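Local coordinates for type IV pilus biogenesis protein PilB (Streptococcus sanguinis, PDB 7B7P), which serves as a minor type IV pilin with a direct role in adhesion, carrying a metal-binding von Willebrand factor A-like module on its pilin module, at residues M160-S165 with L276-L281; I201-L206 with T239-I244; N211-L216 with Q228-L233. One frame throughout, in Å; residues are numbered along the deposited sequence.

Contact 1 of 3, residues M160-S165 with L276-L281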
ATOM      1  N   MET A 160       0.969   7.591  12.176  1.00112.50           N
ATOM      2  CA  MET A 160       2.209   7.891  11.489  1.00100.16           C
ATOM      3  C   MET A 160       1.964   8.880  10.351  1.00 98.21           C
ATOM      4  O   MET A 160       0.827   9.119   9.923  1.00 96.52           O
ATOM      5  CB  MET A 160       2.838   6.602  10.978  1.00101.49           C
ATOM      6  CG  MET A 160       3.362   5.709  12.093  1.00110.10           C
ATOM      7  SD  MET A 160       3.757   6.560  13.649  1.00126.04           S
ATOM      8  CE  MET A 160       2.217   6.422  14.570  1.00113.73           C
ATOM      9  N   ASN A 161       3.046   9.490   9.881  1.00 92.21           N
ATOM     10  CA  ASN A 161       2.969  10.337   8.703  1.00 87.49           C
ATOM     11  C   ASN A 161       3.183   9.495   7.451  1.00 83.99           C
ATOM     12  O   ASN A 161       3.873   8.471   7.475  1.00 78.14           O
ATOM     13  CB  ASN A 161       3.994  11.469   8.775  1.00 88.86           C
ATOM     14  CG  ASN A 161       3.963  12.182  10.110  1.00 93.51           C
ATOM     15  OD1 ASN A 161       2.990  12.863  10.432  1.00 94.12           O
ATOM     16  ND2 ASN A 161       5.022  12.017  10.904  1.00 95.87           N
ATOM     17  N   ILE A 162       2.559   9.926   6.359  1.00 81.81           N
ATOM     18  CA  ILE A 162       2.593   9.200   5.098  1.00 76.70           C
ATOM     19  C   ILE A 162       2.935  10.177   3.983  1.00 74.90           C
ATOM     20  O   ILE A 162       2.299  11.230   3.854  1.00 74.30           O
ATOM     21  CB  ILE A 162       1.247   8.510   4.805  1.00 76.79           C
ATOM     22  CG1 ILE A 162       0.993   7.369   5.794  1.00 79.03           C
ATOM     23  CG2 ILE A 162       1.202   8.032   3.368  1.00 67.32           C
ATOM     24  CD1 ILE A 162      -0.445   6.823   5.745  1.00 82.43           C
ATOM     25  N   ALA A 163       3.918   9.821   3.166  1.00 70.98           N
ATOM     26  CA  ALA A 163       4.256  10.597   1.987  1.00 70.08           C
ATOM     27  C   ALA A 163       3.962   9.776   0.741  1.00 65.12           C
ATOM     28  O   ALA A 163       4.226   8.573   0.703  1.00 65.73           O
ATOM     29  CB  ALA A 163       5.720  11.021   2.003  1.00 66.26           C
ATOM     30  N   VAL A 164       3.396  10.431  -0.266  1.00 59.19           N
ATOM     31  CA  VAL A 164       3.031   9.791  -1.515  1.00 62.00           C
ATOM     32  C   VAL A 164       3.582  10.648  -2.634  1.00 65.18           C
ATOM     33  O   VAL A 164       3.241  11.828  -2.741  1.00 66.87           O
ATOM     34  CB  VAL A 164       1.510   9.624  -1.671  1.00 66.58           C
ATOM     35  CG1 VAL A 164       1.198   8.957  -3.003  1.00 63.95           C
ATOM     36  CG2 VAL A 164       0.924   8.822  -0.508  1.00 65.20           C
ATOM     37  N   SER A 165       4.445  10.078  -3.456  1.00 65.92           N
ATOM     38  CA  SER A 165       4.933  10.791  -4.626  1.00 66.11           C
ATOM     39  C   SER A 165       4.198  10.271  -5.848  1.00 63.30           C
ATOM     40  O   SER A 165       4.273   9.073  -6.160  1.00 62.80           O
ATOM     41  CB  SER A 165       6.446  10.647  -4.804  1.00 59.16           C
ATOM     42  OG  SER A 165       6.849  11.480  -5.883  1.00 58.18           O
ATOM     43  N   LEU A 276       5.667   5.907   6.328  1.00 75.95           N
ATOM     44  CA  LEU A 276       5.138   5.160   5.195  1.00 77.98           C
ATOM     45  C   LEU A 276       5.329   6.005   3.942  1.00 73.42           C
ATOM     46  O   LEU A 276       4.832   7.134   3.879  1.00 71.14           O
ATOM     47  CB  LEU A 276       3.661   4.814   5.396  1.00 75.83           C
ATOM     48  CG  LEU A 276       3.368   3.822   6.524  1.00 78.81           C
ATOM     49  CD1 LEU A 276       1.874   3.528   6.647  1.00 78.54           C
ATOM     50  CD2 LEU A 276       4.145   2.555   6.301  1.00 76.41           C
ATOM     51  N   LYS A 277       6.045   5.457   2.947  1.00 69.26           N
ATOM     52  CA  LYS A 277       6.388   6.191   1.732  1.00 67.79           C
ATOM     53  C   LYS A 277       5.954   5.420   0.495  1.00 62.92           C
ATOM     54  O   LYS A 277       6.155   4.204   0.404  1.00 65.78           O
ATOM     55  CB  LYS A 277       7.900   6.475   1.660  1.00 68.05           C
ATOM     56  CG  LYS A 277       8.445   7.281   2.831  1.00 67.66           C
ATOM     57  CD  LYS A 277       9.966   7.424   2.715  1.00 70.71           C
ATOM     58  CE  LYS A 277      10.570   7.962   4.003  1.00 67.38           C
ATOM     59  NZ  LYS A 277      11.636   8.927   3.734  1.00 69.20           N
ATOM     60  N   TYR A 278       5.422   6.145  -0.481  1.00 57.31           N
ATOM     61  CA  TYR A 278       4.764   5.527  -1.622  1.00 64.00           C
ATOM     62  C   TYR A 278       5.112   6.248  -2.914  1.00 61.34           C
ATOM     63  O   TYR A 278       5.132   7.480  -2.958  1.00 62.47           O
ATOM     64  CB  TYR A 278       3.237   5.542  -1.442  1.00 64.87           C
ATOM     65  CG  TYR A 278       2.764   4.691  -0.286  1.00 67.95           C
ATOM     66  CD1 TYR A 278       2.664   3.309  -0.410  1.00 64.73           C
ATOM     67  CD2 TYR A 278       2.425   5.268   0.930  1.00 65.98           C
ATOM     68  CE1 TYR A 278       2.230   2.536   0.626  1.00 66.61           C
ATOM     69  CE2 TYR A 278       1.994   4.498   1.979  1.00 70.49           C
ATOM     70  CZ  TYR A 278       1.900   3.135   1.826  1.00 71.98           C
ATOM     71  OH  TYR A 278       1.475   2.371   2.883  1.00 74.97           O
ATOM     72  N   ILE A 279       5.334   5.471  -3.972  1.00 60.76           N
ATOM     73  CA  ILE A 279       5.340   5.974  -5.343  1.00 59.05           C
ATOM     74  C   ILE A 279       4.088   5.472  -6.061  1.00 57.61           C
ATOM     75  O   ILE A 279       3.764   4.280  -6.008  1.00 59.00           O
ATOM     76  CB  ILE A 279       6.605   5.536  -6.097  1.00 58.46           C
ATOM     77  CG1 ILE A 279       7.849   6.123  -5.431  1.00 58.74           C
ATOM     78  CG2 ILE A 279       6.501   5.912  -7.584  1.00 53.77           C
ATOM     79  CD1 ILE A 279       8.221   7.508  -5.930  1.00 55.75           C
ATOM     80  N   VAL A 280       3.400   6.367  -6.748  1.00 56.88           N
ATOM     81  CA  VAL A 280       2.324   5.994  -7.657  1.00 58.74           C
ATOM     82  C   VAL A 280       2.759   6.459  -9.023  1.00 57.09           C
ATOM     83  O   VAL A 280       2.796   7.662  -9.296  1.00 59.93           O
ATOM     84  CB  VAL A 280       0.969   6.606  -7.266  1.00 59.58           C
ATOM     85  CG1 VAL A 280      -0.068   6.334  -8.350  1.00 57.51           C
ATOM     86  CG2 VAL A 280       0.535   6.034  -5.943  1.00 55.68           C
ATOM     87  N   LEU A 281       3.117   5.515  -9.869  1.00 56.23           N
ATOM     88  CA  LEU A 281       3.686   5.818 -11.166  1.00 59.07           C
ATOM     89  C   LEU A 281       2.660   5.462 -12.226  1.00 57.64           C
ATOM     90  O   LEU A 281       2.179   4.334 -12.258  1.00 55.75           O
ATOM     91  CB  LEU A 281       4.980   5.033 -11.379  1.00 58.91           C
ATOM     92  CG  LEU A 281       5.781   5.499 -12.590  1.00 57.92           C
ATOM     93  CD1 LEU A 281       7.256   5.284 -12.333  1.00 61.46           C
ATOM     94  CD2 LEU A 281       5.348   4.734 -13.809  1.00 58.40           C
TER
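Ile162 and Leu276 stand side by side and point the same way, as facing residues of two parallel strands. Ile162 carries CG1 beside its own backbone N (chi1 -68°), and from there CG1 meets Leu276 CB at 3.7 Å, with the CD1 atoms of both residues close together further out. The other branch, CG2, turns to the next residue on this face and comes in at the edge of the Tyr278 ring, in its plane, 3.9 Å from CE2. Val164 approaches the same ring from an oblique direction, its CG2 4.1 Å from Tyr278 CD2, while its CG1 reaches Val280 CG2. Helix 402-424 packs on this face through Ile416 and Leu420, and its Asp419 takes the Tyr278 hydroxyl in a hydrogen bond, so the buried ring is tied at its hydroxyl end as well as met by Ile162 at its edge.

On the other face Ser165 CB rests against Ile279 CD1 at 3.8 Å. The Ser165 hydroxyl lies anti to the backbone N (chi1 -174°), where its partner is Asn215; Leu269 of helix 258-270 lies over this side.

Between the faces runs the backbone ladder. The hydrogen bond from Ser165 N to Tyr278 O, 2.7 Å, is nearly straight, and that from Val280 N to Ser165 O follows at 2.9 Å; the bond from Tyr278 N to Ala163 O is weak and bent to 130°. A parallel pair of central strands with helices on both faces is the core of the Rossmann-like von Willebrand factor A fold.

Contact 2 of 3, residues I201-L206 with T239-I244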
ATOM      1  N   ILE A 201      -9.735  13.558  -7.745  1.00 79.42           N
ATOM      2  CA  ILE A 201     -10.541  12.665  -6.907  1.00 73.18           C
ATOM      3  C   ILE A 201      -9.655  11.880  -5.945  1.00 80.23           C
ATOM      4  O   ILE A 201      -9.970  11.738  -4.755  1.00 85.25           O
ATOM      5  CB  ILE A 201     -11.389  11.728  -7.788  1.00 79.21           C
ATOM      6  CG1 ILE A 201     -12.409  12.529  -8.604  1.00 80.58           C
ATOM      7  CG2 ILE A 201     -12.086  10.657  -6.951  1.00 78.73           C
ATOM      8  CD1 ILE A 201     -13.439  11.667  -9.291  1.00 73.00           C
ATOM      9  N   MET A 202      -8.527  11.358  -6.445  1.00 78.74           N
ATOM     10  CA  MET A 202      -7.660  10.520  -5.616  1.00 77.71           C
ATOM     11  C   MET A 202      -7.074  11.312  -4.448  1.00 75.87           C
ATOM     12  O   MET A 202      -6.896  10.771  -3.349  1.00 74.15           O
ATOM     13  CB  MET A 202      -6.549   9.906  -6.487  1.00 75.11           C
ATOM     14  CG  MET A 202      -5.342   9.379  -5.751  1.00 68.26           C
ATOM     15  SD  MET A 202      -5.731   8.040  -4.604  1.00 81.86           S
ATOM     16  CE  MET A 202      -4.386   6.890  -4.937  1.00 71.10           C
ATOM     17  N   ILE A 203      -6.792  12.601  -4.666  1.00 75.37           N
ATOM     18  CA  ILE A 203      -6.265  13.453  -3.599  1.00 79.16           C
ATOM     19  C   ILE A 203      -7.302  13.633  -2.487  1.00 81.85           C
ATOM     20  O   ILE A 203      -7.001  13.464  -1.298  1.00 78.25           O
ATOM     21  CB  ILE A 203      -5.821  14.813  -4.172  1.00 78.88           C
ATOM     22  CG1 ILE A 203      -4.514  14.682  -4.959  1.00 77.39           C
ATOM     23  CG2 ILE A 203      -5.688  15.844  -3.045  1.00 82.43           C
ATOM     24  CD1 ILE A 203      -3.375  14.065  -4.185  1.00 78.16           C
ATOM     25  N   LYS A 204      -8.536  13.996  -2.854  1.00 79.86           N
ATOM     26  CA  LYS A 204      -9.580  14.145  -1.844  1.00 80.13           C
ATOM     27  C   LYS A 204      -9.798  12.841  -1.089  1.00 85.66           C
ATOM     28  O   LYS A 204     -10.035  12.848   0.126  1.00 91.23           O
ATOM     29  CB  LYS A 204     -10.876  14.621  -2.490  1.00 81.71           C
ATOM     30  CG  LYS A 204     -10.776  16.004  -3.124  1.00 86.54           C
ATOM     31  CD  LYS A 204     -11.808  16.182  -4.243  1.00 88.31           C
ATOM     32  CE  LYS A 204     -12.316  17.617  -4.307  1.00 84.86           C
ATOM     33  NZ  LYS A 204     -12.600  18.042  -5.707  1.00 87.12           N
ATOM     34  N   ASP A 205      -9.680  11.704  -1.782  1.00 82.49           N
ATOM     35  CA  ASP A 205      -9.805  10.422  -1.101  1.00 83.45           C
ATOM     36  C   ASP A 205      -8.637  10.176  -0.145  1.00 85.32           C
ATOM     37  O   ASP A 205      -8.840   9.676   0.968  1.00 86.99           O
ATOM     38  CB  ASP A 205      -9.925   9.295  -2.128  1.00 81.24           C
ATOM     39  CG  ASP A 205     -10.613   8.068  -1.563  1.00 89.70           C
ATOM     40  OD1 ASP A 205     -11.306   8.212  -0.526  1.00 97.22           O
ATOM     41  OD2 ASP A 205     -10.467   6.965  -2.146  1.00 91.20           O
ATOM     42  N   LEU A 206      -7.405  10.515  -0.557  1.00 84.99           N
ATOM     43  CA  LEU A 206      -6.259  10.375   0.344  1.00 82.95           C
ATOM     44  C   LEU A 206      -6.394  11.286   1.559  1.00 85.35           C
ATOM     45  O   LEU A 206      -6.006  10.902   2.671  1.00 84.49           O
ATOM     46  CB  LEU A 206      -4.953  10.685  -0.387  1.00 81.24           C
ATOM     47  CG  LEU A 206      -4.375   9.644  -1.349  1.00 75.42           C
ATOM     48  CD1 LEU A 206      -3.081  10.178  -1.916  1.00 76.69           C
ATOM     49  CD2 LEU A 206      -4.165   8.302  -0.682  1.00 74.03           C
ATOM     50  N   THR A 239      -4.006  23.590  -2.625  1.00 95.41           N
ATOM     51  CA  THR A 239      -2.849  24.047  -3.380  1.00 97.47           C
ATOM     52  C   THR A 239      -2.419  23.024  -4.429  1.00 94.93           C
ATOM     53  O   THR A 239      -1.959  23.410  -5.512  1.00 93.43           O
ATOM     54  CB  THR A 239      -1.712  24.388  -2.415  1.00 96.14           C
ATOM     55  OG1 THR A 239      -0.911  23.225  -2.163  1.00100.59           O
ATOM     56  CG2 THR A 239      -2.294  24.889  -1.092  1.00 96.04           C
ATOM     57  N   ILE A 240      -2.587  21.727  -4.154  1.00 87.28           N
ATOM     58  CA  ILE A 240      -2.170  20.738  -5.146  1.00 89.93           C
ATOM     59  C   ILE A 240      -3.224  20.575  -6.243  1.00 88.32           C
ATOM     60  O   ILE A 240      -2.880  20.421  -7.423  1.00 83.68           O
ATOM     61  CB  ILE A 240      -1.820  19.394  -4.477  1.00 82.23           C
ATOM     62  CG1 ILE A 240      -1.376  18.400  -5.549  1.00 84.33           C
ATOM     63  CG2 ILE A 240      -2.997  18.845  -3.695  1.00 83.96           C
ATOM     64  CD1 ILE A 240      -0.279  17.460  -5.111  1.00 83.19           C
ATOM     65  N   ILE A 241      -4.515  20.610  -5.886  1.00 88.63           N
ATOM     66  CA  ILE A 241      -5.554  20.486  -6.907  1.00 85.33           C
ATOM     67  C   ILE A 241      -5.437  21.620  -7.910  1.00 86.07           C
ATOM     68  O   ILE A 241      -5.730  21.447  -9.100  1.00 84.60           O
ATOM     69  CB  ILE A 241      -6.951  20.454  -6.266  1.00 86.60           C
ATOM     70  CG1 ILE A 241      -7.142  19.190  -5.444  1.00 84.67           C
ATOM     71  CG2 ILE A 241      -8.031  20.530  -7.333  1.00 85.51           C
ATOM     72  CD1 ILE A 241      -8.574  19.003  -4.976  1.00 85.89           C
ATOM     73  N   ALA A 242      -4.987  22.789  -7.452  1.00 87.85           N
ATOM     74  CA  ALA A 242      -4.729  23.888  -8.371  1.00 89.14           C
ATOM     75  C   ALA A 242      -3.646  23.515  -9.376  1.00 84.04           C
ATOM     76  O   ALA A 242      -3.776  23.802 -10.572  1.00 85.15           O
ATOM     77  CB  ALA A 242      -4.335  25.143  -7.587  1.00 91.08           C
ATOM     78  N   THR A 243      -2.571  22.870  -8.908  1.00 85.48           N
ATOM     79  CA  THR A 243      -1.502  22.450  -9.813  1.00 87.01           C
ATOM     80  C   THR A 243      -2.000  21.429 -10.831  1.00 85.10           C
ATOM     81  O   THR A 243      -1.741  21.556 -12.035  1.00 85.76           O
ATOM     82  CB  THR A 243      -0.332  21.860  -9.029  1.00 88.20           C
ATOM     83  OG1 THR A 243      -0.138  22.593  -7.812  1.00 92.35           O
ATOM     84  CG2 THR A 243       0.936  21.915  -9.875  1.00 83.86           C
ATOM     85  N   ILE A 244      -2.707  20.401 -10.363  1.00 81.62           N
ATOM     86  CA  ILE A 244      -3.100  19.320 -11.255  1.00 78.54           C
ATOM     87  C   ILE A 244      -4.028  19.825 -12.341  1.00 84.96           C
ATOM     88  O   ILE A 244      -3.969  19.354 -13.488  1.00 82.80           O
ATOM     89  CB  ILE A 244      -3.735  18.184 -10.443  1.00 80.36           C
ATOM     90  CG1 ILE A 244      -2.666  17.502  -9.598  1.00 72.09           C
ATOM     91  CG2 ILE A 244      -4.478  17.200 -11.358  1.00 75.73           C
ATOM     92  CD1 ILE A 244      -3.181  16.336  -8.827  1.00 73.73           C
TER
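Ile203 is the residue that helix 191-209 pushes toward helix 238-245, and three isoleucines receive it. Its CG2 lies 4.1 Å from Ile240 CG2, the two side chains meeting obliquely. The same methyl comes within 4.4 Å of Ile241 CG1, and Ile203 CG1 lies 4.4 Å from Ile244 CD1. Ile240 sends CG1 anti to its backbone N (chi1 -179°), which puts CG2 in the crowded position between N and the carbonyl carbon, on the side where Ile203 arrives. Beneath this cluster are Val214 and Leu216 of strand 212-219: Val214 touches both Ile203 and Ile240, and Leu216 touches Ile244.

The two helices run nearly antiparallel, at 166°, with their axes 10.5 Å apart, and cover part of one face of the central sheet in the alpha/beta layering of a von Willebrand factor A domain. At that separation the helices meet through side chains alone, and no hydrogen bond joins the two segments.

Toward solvent the contact thins out to one pair. Lys204, an exposed residue, runs across Ile241 at about a right angle; its CE is 4.0 Å from Ile241 CD1, and its CG is a little further from the same methyl. Here the lysine contributes its aliphatic chain. Ile241 itself is partly exposed, and its CD1 meets the lysine chain while its CG1 borders the buried cluster, with Val200 of the first helix also against it.

Contact 3 of 3, residues N211-L216 with Q228-L233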
ATOM      1  N   ASN A 211      -2.897  13.038   7.894  1.00 89.82           N
ATOM      2  CA  ASN A 211      -1.470  12.891   8.196  1.00 91.70           C
ATOM      3  C   ASN A 211      -0.706  12.348   6.987  1.00 85.91           C
ATOM      4  O   ASN A 211       0.109  11.423   7.083  1.00 81.92           O
ATOM      5  CB  ASN A 211      -1.261  12.008   9.428  1.00 94.25           C
ATOM      6  CG  ASN A 211      -0.550  12.733  10.540  1.00 97.30           C
ATOM      7  OD1 ASN A 211      -0.308  13.944  10.455  1.00102.40           O
ATOM      8  ND2 ASN A 211      -0.200  11.999  11.593  1.00101.93           N
ATOM      9  N   ILE A 212      -0.962  12.958   5.837  1.00 83.18           N
ATOM     10  CA  ILE A 212      -0.595  12.371   4.563  1.00 81.39           C
ATOM     11  C   ILE A 212      -0.247  13.508   3.614  1.00 81.89           C
ATOM     12  O   ILE A 212      -1.083  14.377   3.344  1.00 82.91           O
ATOM     13  CB  ILE A 212      -1.728  11.487   4.008  1.00 81.25           C
ATOM     14  CG1 ILE A 212      -1.462  11.039   2.573  1.00 79.11           C
ATOM     15  CG2 ILE A 212      -3.086  12.166   4.162  1.00 85.74           C
ATOM     16  CD1 ILE A 212      -2.208   9.744   2.238  1.00 75.30           C
ATOM     17  N   SER A 213       0.998  13.532   3.150  1.00 77.28           N
ATOM     18  CA  SER A 213       1.442  14.568   2.233  1.00 78.59           C
ATOM     19  C   SER A 213       1.829  13.972   0.885  1.00 69.33           C
ATOM     20  O   SER A 213       2.153  12.790   0.764  1.00 70.65           O
ATOM     21  CB  SER A 213       2.604  15.383   2.822  1.00 78.34           C
ATOM     22  OG  SER A 213       3.431  14.569   3.612  1.00 84.22           O
ATOM     23  N   VAL A 214       1.756  14.813  -0.137  1.00 70.85           N
ATOM     24  CA  VAL A 214       1.910  14.392  -1.517  1.00 71.39           C
ATOM     25  C   VAL A 214       2.753  15.430  -2.250  1.00 73.38           C
ATOM     26  O   VAL A 214       2.797  16.603  -1.870  1.00 71.05           O
ATOM     27  CB  VAL A 214       0.529  14.212  -2.200  1.00 74.10           C
ATOM     28  CG1 VAL A 214      -0.424  13.398  -1.323  1.00 71.08           C
ATOM     29  CG2 VAL A 214      -0.098  15.559  -2.490  1.00 75.66           C
ATOM     30  N   ASN A 215       3.448  14.985  -3.299  1.00 70.00           N
ATOM     31  CA  ASN A 215       4.031  15.894  -4.280  1.00 68.09           C
ATOM     32  C   ASN A 215       3.762  15.309  -5.657  1.00 67.24           C
ATOM     33  O   ASN A 215       3.222  14.207  -5.787  1.00 68.98           O
ATOM     34  CB  ASN A 215       5.531  16.144  -4.036  1.00 68.82           C
ATOM     35  CG  ASN A 215       6.407  14.957  -4.427  1.00 73.19           C
ATOM     36  OD1 ASN A 215       5.927  13.819  -4.506  1.00 68.25           O
ATOM     37  ND2 ASN A 215       7.704  15.221  -4.690  1.00 60.15           N
ATOM     38  N   LEU A 216       4.153  16.035  -6.692  1.00 63.12           N
ATOM     39  CA  LEU A 216       3.805  15.674  -8.054  1.00 65.03           C
ATOM     40  C   LEU A 216       5.048  15.744  -8.930  1.00 67.31           C
ATOM     41  O   LEU A 216       5.689  16.797  -9.011  1.00 67.85           O
ATOM     42  CB  LEU A 216       2.706  16.600  -8.591  1.00 68.50           C
ATOM     43  CG  LEU A 216       2.139  16.166  -9.946  1.00 73.67           C
ATOM     44  CD1 LEU A 216       1.616  14.720  -9.879  1.00 64.72           C
ATOM     45  CD2 LEU A 216       1.052  17.133 -10.443  1.00 73.08           C
ATOM     46  N   GLN A 228       7.421  20.247  -6.302  1.00 64.26           N
ATOM     47  CA  GLN A 228       8.537  19.511  -5.735  1.00 71.58           C
ATOM     48  C   GLN A 228       8.323  19.215  -4.258  1.00 70.86           C
ATOM     49  O   GLN A 228       8.585  18.096  -3.803  1.00 68.75           O
ATOM     50  CB  GLN A 228       9.841  20.281  -5.952  1.00 68.21           C
ATOM     51  CG  GLN A 228      10.977  19.779  -5.096  1.00 65.10           C
ATOM     52  CD  GLN A 228      12.343  20.189  -5.624  1.00 68.33           C
ATOM     53  OE1 GLN A 228      12.488  21.237  -6.249  1.00 66.97           O
ATOM     54  NE2 GLN A 228      13.350  19.360  -5.370  1.00 64.43           N
ATOM     55  N   ASN A 229       7.851  20.187  -3.496  1.00 72.93           N
ATOM     56  CA  ASN A 229       7.710  19.985  -2.062  1.00 73.48           C
ATOM     57  C   ASN A 229       6.371  19.335  -1.757  1.00 71.06           C
ATOM     58  O   ASN A 229       5.445  19.370  -2.565  1.00 72.20           O
ATOM     59  CB  ASN A 229       7.853  21.312  -1.308  1.00 80.71           C
ATOM     60  CG  ASN A 229       9.235  21.937  -1.487  1.00 83.48           C
ATOM     61  OD1 ASN A 229      10.264  21.323  -1.166  1.00 86.15           O
ATOM     62  ND2 ASN A 229       9.264  23.158  -2.009  1.00 83.07           N
ATOM     63  N   PHE A 230       6.279  18.738  -0.571  1.00 71.67           N
ATOM     64  CA  PHE A 230       5.132  17.921  -0.183  1.00 75.40           C
ATOM     65  C   PHE A 230       4.078  18.758   0.539  1.00 77.47           C
ATOM     66  O   PHE A 230       4.359  19.339   1.595  1.00 83.49           O
ATOM     67  CB  PHE A 230       5.586  16.766   0.708  1.00 71.29           C
ATOM     68  CG  PHE A 230       6.245  15.651  -0.044  1.00 71.01           C
ATOM     69  CD1 PHE A 230       7.515  15.818  -0.599  1.00 70.05           C
ATOM     70  CD2 PHE A 230       5.593  14.440  -0.216  1.00 69.81           C
ATOM     71  CE1 PHE A 230       8.128  14.784  -1.308  1.00 70.89           C
ATOM     72  CE2 PHE A 230       6.199  13.390  -0.926  1.00 73.86           C
ATOM     73  CZ  PHE A 230       7.470  13.570  -1.474  1.00 72.16           C
ATOM     74  N   SER A 231       2.862  18.803  -0.020  1.00 77.30           N
ATOM     75  CA  SER A 231       1.715  19.413   0.654  1.00 76.68           C
ATOM     76  C   SER A 231       1.100  18.429   1.634  1.00 79.88           C
ATOM     77  O   SER A 231       0.735  17.313   1.251  1.00 80.50           O
ATOM     78  CB  SER A 231       0.633  19.837  -0.344  1.00 79.44           C
ATOM     79  OG  SER A 231       1.150  20.477  -1.493  1.00 84.46           O
ATOM     80  N   ASN A 232       0.960  18.842   2.893  1.00 83.70           N
ATOM     81  CA  ASN A 232       0.102  18.108   3.812  1.00 86.78           C
ATOM     82  C   ASN A 232      -1.351  18.430   3.480  1.00 89.71           C
ATOM     83  O   ASN A 232      -1.733  19.603   3.407  1.00 91.89           O
ATOM     84  CB  ASN A 232       0.411  18.466   5.264  1.00 88.18           C
ATOM     85  CG  ASN A 232      -0.225  17.499   6.250  1.00 91.34           C
ATOM     86  OD1 ASN A 232      -1.219  16.837   5.942  1.00 93.50           O
ATOM     87  ND2 ASN A 232       0.341  17.420   7.445  1.00 92.45           N
ATOM     88  N   LEU A 233      -2.154  17.390   3.253  1.00 89.29           N
ATOM     89  CA  LEU A 233      -3.544  17.620   2.876  1.00 93.78           C
ATOM     90  C   LEU A 233      -4.396  18.099   4.046  1.00 95.43           C
ATOM     91  O   LEU A 233      -5.434  18.727   3.817  1.00 99.55           O
ATOM     92  CB  LEU A 233      -4.145  16.350   2.273  1.00 90.58           C
ATOM     93  CG  LEU A 233      -3.337  15.686   1.158  1.00 84.57           C
ATOM     94  CD1 LEU A 233      -3.954  14.351   0.803  1.00 79.92           C
ATOM     95  CD2 LEU A 233      -3.239  16.584  -0.059  1.00 79.00           C
TER
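The amide of Asn215 is gripped at both ends. Its ND2 gives a hydrogen bond to Gln228 O, 3.1 Å away across the contact, and is also hydrogen-bonded to the Ser268 hydroxyl, while Asn215 OD1 shares a hydrogen bond with Ser165 OG on strand 162-169. Gln228 O lies close to the amide plane, although ND2 stands 36° out of the plane of that carbonyl. Because Gln228 O can only accept, it identifies the nitrogen end of the buried amide, which lies over one face of the Phe230 ring with the two planes 16° apart. Asn215 CG sits 3.4 Å above the ring, displaced toward the rim, and CB makes a CH-pi contact 3.9 Å from the centroid. The asparagine reaches this place with CG between the backbone N and the carbonyl carbon (chi1 74°).

Away from the stack the strands pair through their backbones. Val214 and Ser231 form the hydrogen-bonded pair, with Ser231 N to Val214 O at 2.9 Å and Val214 N to Ser231 O at 3.0 Å. Further on, Leu233 N bonds to Ile212 O at 3.2 Å in a nearly straight line. Leu233 then spans two residues of the facing strand, CD1 against Ile212 CG2 and CD2 against Val214 CG2, each at 4.1 Å; Ile203 and Leu206 of helix 191-209 pack on this leucine.

Strands 230-232 and 223-228 thus pair antiparallel with strand 212-219, which on its other edge runs parallel to strand 162-169: the antiparallel margin of an otherwise parallel sheet, as in von Willebrand factor A domains.

Contacts 1 and 3 belong to one sheet, joined where strand 162-169 pairs with strand 212-219: Ile162 O probably accepts a hydrogen bond from Ser213 N at 2.7 Å. Contact 1 is the core contact, with eight of its ten touching residues buried; in contact 3 four of ten are, and the contact is only partly buried. Both are knitted by backbone bonds, but contact 3 adds a side-chain amide and an amide-ring stack. Contact 2, two helices without a bond between the segments, rests purely on aliphatic contacts, and its helices pack on the sheet layer that holds contact 3. Contacts 1 and 2 do not touch.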